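Local coordinates for heterokaryon incompatibility protein s (Podospora anserina, PDB 2WVQ), which forms the [het-s] prion and drives heterokaryon incompatibility, interacting with het-S from incompatible cells to trigger a lethal reaction after vegetative cell fusion, at residues A[47-58]-A[130-141]. The protein carries 2 engineered substitutions. Residues are numbered along the deposited sequence; the frame is centred on the assembly and turned at random.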
loop_
_atom_site.group_PDB
_atom_site.type_symbol
_atom_site.label_atom_id
_atom_site.label_comp_id
_atom_site.label_asym_id
_atom_site.label_seq_id
_atom_site.Cartn_x
_atom_site.Cartn_y
_atom_site.Cartn_z
ATOM N N LEU A 47 1.809 -6.480 -19.836
ATOM C CA LEU A 47 2.801 -7.571 -19.724
ATOM C C LEU A 47 3.531 -7.603 -18.358
ATOM O O LEU A 47 3.826 -8.689 -17.861
ATOM C CB LEU A 47 3.790 -7.577 -20.909
ATOM C CG LEU A 47 3.199 -7.896 -22.304
ATOM C CD1 LEU A 47 4.165 -7.624 -23.421
ATOM C CD2 LEU A 47 2.653 -9.319 -22.413
ATOM N N ARG A 48 3.844 -6.430 -17.779
ATOM C CA ARG A 48 4.456 -6.327 -16.440
ATOM C C ARG A 48 3.540 -6.939 -15.359
ATOM O O ARG A 48 4.014 -7.674 -14.475
ATOM C CB ARG A 48 4.759 -4.872 -16.042
ATOM C CG ARG A 48 5.608 -4.060 -16.951
ATOM C CD ARG A 48 7.087 -4.136 -16.598
ATOM N NE ARG A 48 7.412 -3.575 -15.282
ATOM C CZ ARG A 48 8.629 -3.630 -14.730
ATOM N NH1 ARG A 48 9.631 -4.227 -15.381
ATOM N NH2 ARG A 48 8.850 -3.092 -13.530
ATOM N N LEU A 49 2.242 -6.640 -15.438
ATOM C CA LEU A 49 1.210 -7.289 -14.611
ATOM C C LEU A 49 1.100 -8.833 -14.804
ATOM O O LEU A 49 0.997 -9.587 -13.818
ATOM C CB LEU A 49 -0.151 -6.638 -14.868
ATOM C CG LEU A 49 -1.042 -5.906 -13.847
ATOM C CD1 LEU A 49 -0.375 -5.306 -12.567
ATOM C CD2 LEU A 49 -1.903 -4.870 -14.564
ATOM N N ASP A 50 1.103 -9.288 -16.057
ATOM C CA ASP A 50 1.021 -10.730 -16.367
ATOM C C ASP A 50 2.247 -11.467 -15.820
ATOM O O ASP A 50 2.138 -12.608 -15.382
ATOM C CB ASP A 50 0.916 -10.997 -17.884
ATOM C CG ASP A 50 -0.302 -10.303 -18.562
ATOM O OD1 ASP A 50 -0.216 -10.091 -19.791
ATOM O OD2 ASP A 50 -1.342 -10.003 -17.919
ATOM N N ILE A 51 3.410 -10.823 -15.890
ATOM C CA ILE A 51 4.655 -11.371 -15.352
ATOM C C ILE A 51 4.666 -11.467 -13.832
ATOM O O ILE A 51 5.136 -12.487 -13.299
ATOM C CB ILE A 51 5.906 -10.659 -15.905
ATOM C CG1 ILE A 51 6.086 -11.007 -17.381
ATOM C CG2 ILE A 51 7.170 -11.040 -15.133
ATOM C CD1 ILE A 51 6.964 -10.011 -18.092
ATOM N N ALA A 52 4.157 -10.445 -13.137
ATOM C CA ALA A 52 4.024 -10.503 -11.668
ATOM C C ALA A 52 3.082 -11.634 -11.260
ATOM O O ALA A 52 3.333 -12.357 -10.255
ATOM C CB ALA A 52 3.543 -9.163 -11.081
ATOM N N LYS A 53 1.999 -11.787 -12.021
ATOM C CA LYS A 53 1.054 -12.879 -11.799
ATOM C C LYS A 53 1.734 -14.234 -12.082
ATOM O O LYS A 53 1.524 -15.196 -11.356
ATOM C CB LYS A 53 -0.186 -12.703 -12.670
ATOM C CG LYS A 53 -1.237 -13.784 -12.510
ATOM C CD LYS A 53 -2.310 -13.710 -13.627
ATOM C CE LYS A 53 -3.642 -14.245 -13.075
ATOM N NZ LYS A 53 -4.652 -14.427 -14.132
ATOM N N ALA A 54 2.548 -14.298 -13.135
ATOM C CA ALA A 54 3.247 -15.564 -13.490
ATOM C C ALA A 54 4.250 -15.945 -12.395
ATOM O O ALA A 54 4.448 -17.126 -12.080
ATOM C CB ALA A 54 3.979 -15.424 -14.860
ATOM N N ARG A 55 4.881 -14.937 -11.810
ATOM C CA ARG A 55 5.921 -15.189 -10.837
ATOM C C ARG A 55 5.349 -15.630 -9.484
ATOM O O ARG A 55 5.931 -16.522 -8.796
ATOM C CB ARG A 55 6.838 -13.995 -10.700
ATOM C CG ARG A 55 8.098 -14.343 -9.926
ATOM C CD ARG A 55 8.693 -13.142 -9.302
ATOM N NE ARG A 55 9.625 -13.452 -8.225
ATOM C CZ ARG A 55 10.130 -12.529 -7.413
ATOM N NH1 ARG A 55 9.787 -11.243 -7.563
ATOM N NH2 ARG A 55 10.958 -12.880 -6.445
ATOM N N LEU A 56 4.213 -15.025 -9.121
ATOM C CA LEU A 56 3.440 -15.406 -7.940
ATOM C C LEU A 56 2.929 -16.857 -8.123
ATOM O O LEU A 56 3.097 -17.729 -7.235
ATOM C CB LEU A 56 2.255 -14.431 -7.705
ATOM C CG LEU A 56 1.248 -14.696 -6.553
ATOM C CD1 LEU A 56 1.880 -14.686 -5.197
ATOM C CD2 LEU A 56 0.005 -13.748 -6.545
ATOM N N SER A 57 2.337 -17.135 -9.269
ATOM C CA SER A 57 1.908 -18.508 -9.475
ATOM C C SER A 57 3.067 -19.545 -9.524
ATOM O O SER A 57 2.867 -20.657 -9.061
ATOM C CB SER A 57 0.928 -18.645 -10.625
ATOM O OG SER A 57 1.568 -18.883 -11.836
ATOM N N ARG A 58 4.233 -19.180 -10.071
ATOM C CA ARG A 58 5.410 -20.026 -10.038
ATOM C C ARG A 58 5.744 -20.467 -8.633
ATOM O O ARG A 58 6.093 -21.626 -8.439
ATOM C CB ARG A 58 6.640 -19.426 -10.723
ATOM C CG ARG A 58 7.781 -20.474 -11.094
ATOM C CD ARG A 58 9.009 -19.763 -11.656
ATOM N NE ARG A 58 8.606 -18.889 -12.766
ATOM C CZ ARG A 58 8.812 -17.568 -12.871
ATOM N NH1 ARG A 58 9.468 -16.899 -11.943
ATOM N NH2 ARG A 58 8.369 -16.922 -13.948
ATOM N N HIS A 130 0.822 -12.009 -23.935
ATOM C CA HIS A 130 -0.241 -11.834 -22.947
ATOM C C HIS A 130 -1.027 -13.140 -22.790
ATOM O O HIS A 130 -1.147 -13.671 -21.681
ATOM C CB HIS A 130 -1.150 -10.664 -23.346
ATOM C CG HIS A 130 -2.361 -10.504 -22.476
ATOM N ND1 HIS A 130 -2.297 -10.113 -21.149
ATOM C CD2 HIS A 130 -3.673 -10.690 -22.751
ATOM C CE1 HIS A 130 -3.518 -10.085 -20.647
ATOM N NE2 HIS A 130 -4.370 -10.434 -21.599
ATOM N N ARG A 131 -1.497 -13.679 -23.913
ATOM C CA ARG A 131 -2.225 -14.945 -23.896
ATOM C C ARG A 131 -1.408 -16.145 -23.402
ATOM O O ARG A 131 -1.923 -16.925 -22.622
ATOM C CB ARG A 131 -2.924 -15.189 -25.225
ATOM C CG ARG A 131 -4.067 -14.231 -25.389
ATOM C CD ARG A 131 -4.416 -13.986 -26.828
ATOM N NE ARG A 131 -5.586 -13.110 -26.869
ATOM C CZ ARG A 131 -6.363 -12.900 -27.933
ATOM N NH1 ARG A 131 -6.106 -13.486 -29.097
ATOM N NH2 ARG A 131 -7.395 -12.068 -27.823
ATOM N N ARG A 132 -0.142 -16.247 -23.816
ATOM C CA ARG A 132 0.790 -17.277 -23.317
ATOM C C ARG A 132 1.022 -17.186 -21.791
ATOM O O ARG A 132 0.962 -18.190 -21.086
ATOM C CB ARG A 132 2.130 -17.197 -24.076
ATOM C CG ARG A 132 3.284 -17.979 -23.434
ATOM C CD ARG A 132 4.451 -18.176 -24.400
ATOM N NE ARG A 132 4.245 -19.351 -25.246
ATOM C CZ ARG A 132 3.826 -19.321 -26.511
ATOM N NH1 ARG A 132 3.570 -18.163 -27.114
ATOM N NH2 ARG A 132 3.666 -20.461 -27.178
ATOM N N LEU A 133 1.299 -15.982 -21.292
ATOM C CA LEU A 133 1.518 -15.764 -19.860
ATOM C C LEU A 133 0.274 -16.031 -19.037
ATOM O O LEU A 133 0.344 -16.625 -17.947
ATOM C CB LEU A 133 2.050 -14.349 -19.604
ATOM C CG LEU A 133 3.481 -13.889 -19.318
ATOM C CD1 LEU A 133 4.626 -14.817 -19.643
ATOM C CD2 LEU A 133 3.686 -12.532 -20.002
ATOM N N ASN A 134 -0.879 -15.639 -19.552
ATOM C CA ASN A 134 -2.130 -15.964 -18.882
ATOM C C ASN A 134 -2.381 -17.496 -18.879
ATOM O O ASN A 134 -2.763 -18.061 -17.867
ATOM C CB ASN A 134 -3.314 -15.298 -19.579
ATOM C CG ASN A 134 -3.459 -13.799 -19.261
ATOM O OD1 ASN A 134 -4.443 -13.216 -19.665
ATOM N ND2 ASN A 134 -2.483 -13.184 -18.593
ATOM N N ASP A 135 -2.176 -18.139 -20.015
ATOM C CA ASP A 135 -2.454 -19.565 -20.169
ATOM C C ASP A 135 -1.636 -20.404 -19.209
ATOM O O ASP A 135 -2.169 -21.342 -18.621
ATOM C CB ASP A 135 -2.189 -20.021 -21.609
ATOM C CG ASP A 135 -3.297 -19.631 -22.570
ATOM O OD1 ASP A 135 -3.130 -19.852 -23.782
ATOM O OD2 ASP A 135 -4.345 -19.125 -22.127
ATOM N N LEU A 136 -0.351 -20.082 -19.100
ATOM C CA LEU A 136 0.609 -20.729 -18.212
ATOM C C LEU A 136 0.155 -20.729 -16.744
ATOM O O LEU A 136 0.279 -21.739 -16.045
ATOM C CB LEU A 136 1.945 -20.010 -18.396
ATOM C CG LEU A 136 3.105 -19.618 -17.480
ATOM C CD1 LEU A 136 4.024 -18.793 -18.324
ATOM C CD2 LEU A 136 2.810 -18.901 -16.189
ATOM N N VAL A 137 -0.375 -19.598 -16.273
ATOM C CA VAL A 137 -0.986 -19.604 -14.948
ATOM C C VAL A 137 -2.295 -20.322 -14.849
ATOM O O VAL A 137 -2.521 -20.992 -13.851
ATOM C CB VAL A 137 -0.888 -18.270 -14.143
ATOM C CG1 VAL A 137 -0.064 -17.189 -14.839
ATOM C CG2 VAL A 137 -2.193 -17.842 -13.437
ATOM N N SER A 138 -3.132 -20.255 -15.895
ATOM C CA SER A 138 -4.436 -20.943 -15.871
ATOM C C SER A 138 -4.226 -22.424 -15.669
ATOM O O SER A 138 -4.949 -23.036 -14.919
ATOM C CB SER A 138 -5.263 -20.717 -17.146
ATOM O OG SER A 138 -5.773 -19.386 -17.173
ATOM N N ARG A 139 -3.191 -22.953 -16.315
ATOM C CA ARG A 139 -2.823 -24.372 -16.272
ATOM C C ARG A 139 -2.451 -24.843 -14.873
ATOM O O ARG A 139 -2.617 -25.996 -14.542
ATOM C CB ARG A 139 -1.632 -24.615 -17.196
ATOM C CG ARG A 139 -1.974 -24.677 -18.662
ATOM C CD ARG A 139 -0.797 -25.191 -19.480
ATOM N NE ARG A 139 -1.070 -24.958 -20.892
ATOM C CZ ARG A 139 -0.542 -23.968 -21.605
ATOM N NH1 ARG A 139 0.340 -23.132 -21.060
ATOM N NH2 ARG A 139 -0.896 -23.822 -22.867
ATOM N N ARG A 140 -1.927 -23.927 -14.060
ATOM C CA ARG A 140 -1.418 -24.269 -12.729
ATOM C C ARG A 140 -2.420 -24.105 -11.614
ATOM O O ARG A 140 -2.261 -24.695 -10.549
ATOM C CB ARG A 140 -0.234 -23.377 -12.378
ATOM C CG ARG A 140 1.026 -23.668 -13.096
ATOM C CD ARG A 140 1.988 -22.629 -12.660
ATOM N NE ARG A 140 3.293 -22.885 -13.217
ATOM C CZ ARG A 140 4.215 -21.962 -13.441
ATOM N NH1 ARG A 140 3.972 -20.666 -13.188
ATOM N NH2 ARG A 140 5.363 -22.339 -13.949
ATOM N N GLN A 141 -3.418 -23.255 -11.837
ATOM C CA GLN A 141 -4.298 -22.858 -10.762
ATOM C C GLN A 141 -5.309 -23.949 -10.452
ATOM O O GLN A 141 -5.701 -24.740 -11.327
ATOM C CB GLN A 141 -4.948 -21.476 -11.022
ATOM C CG GLN A 141 -3.914 -20.282 -11.024
ATOM C CD GLN A 141 -2.941 -20.302 -9.840
ATOM O OE1 GLN A 141 -3.341 -20.028 -8.698
ATOM N NE2 GLN A 141 -1.654 -20.604 -10.109
HETATM O O HOH W 1 -0.075 -14.067 -16.454
HETATM O O HOH W 2 -4.213 -16.408 -15.961
#
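Asp50 faces His130, Leu133 and Asn134 where two helices of the α-helical HeLo domain, the globular part of this prion protein, run side by side. The axes of segments 47-58 and 130-140 come within 9.4 Å. They run nearly parallel, 22° apart, and the closest CA pairs, Leu47 with His130, Asp50 with Leu133 and Ala54 with Val137, recur at every third or fourth residue.

Asp50 can be followed outward. Its CB packs on Leu133 CD2 at 3.8 Å, and CG lies beside the backbone N, anti to the carbonyl carbon, which sends the carboxylate along the seam toward the start of segment 130-141. There OD1 accepts a bond from His130 ND1 whose modelled length, 2.5 Å, is shorter than normal and should be read with caution; it sits at the ring edge, with carboxylate and ring planes 39° apart. OD2 is reached by a weak bond from Asn134 ND2, the amide steeply turned to the carboxylate, and also by Gln46. The three donors together, one of them weakly bound, probably restrict the carboxylate. Asn134 CG sits above one face of the imidazole, displaced toward the rim.

Leu133 CD2 also meets Ile51 CG1 at 3.9 Å, and Met215 of helix 213-224 packs against Ile51 and Ala54. One water donates to Asp50 O and, weakly, to Leu133 O, joining the two backbones. Lys53, extended beyond CG, lays CE against Val137 CG2 (3.9 Å); its NZ pairs with Glu30 and bonds a second water held by Asn134 O.

Farther along, Ser57 OG touches Val137 CB at 3.4 Å. The guanidinium of Arg140, salt-bridged to Glu191 through NH2, presents its edge to the same hydroxyl: NH1 donates to Ser57 OG over 3.3 Å, the oxygen only 3° out of the guanidinium plane.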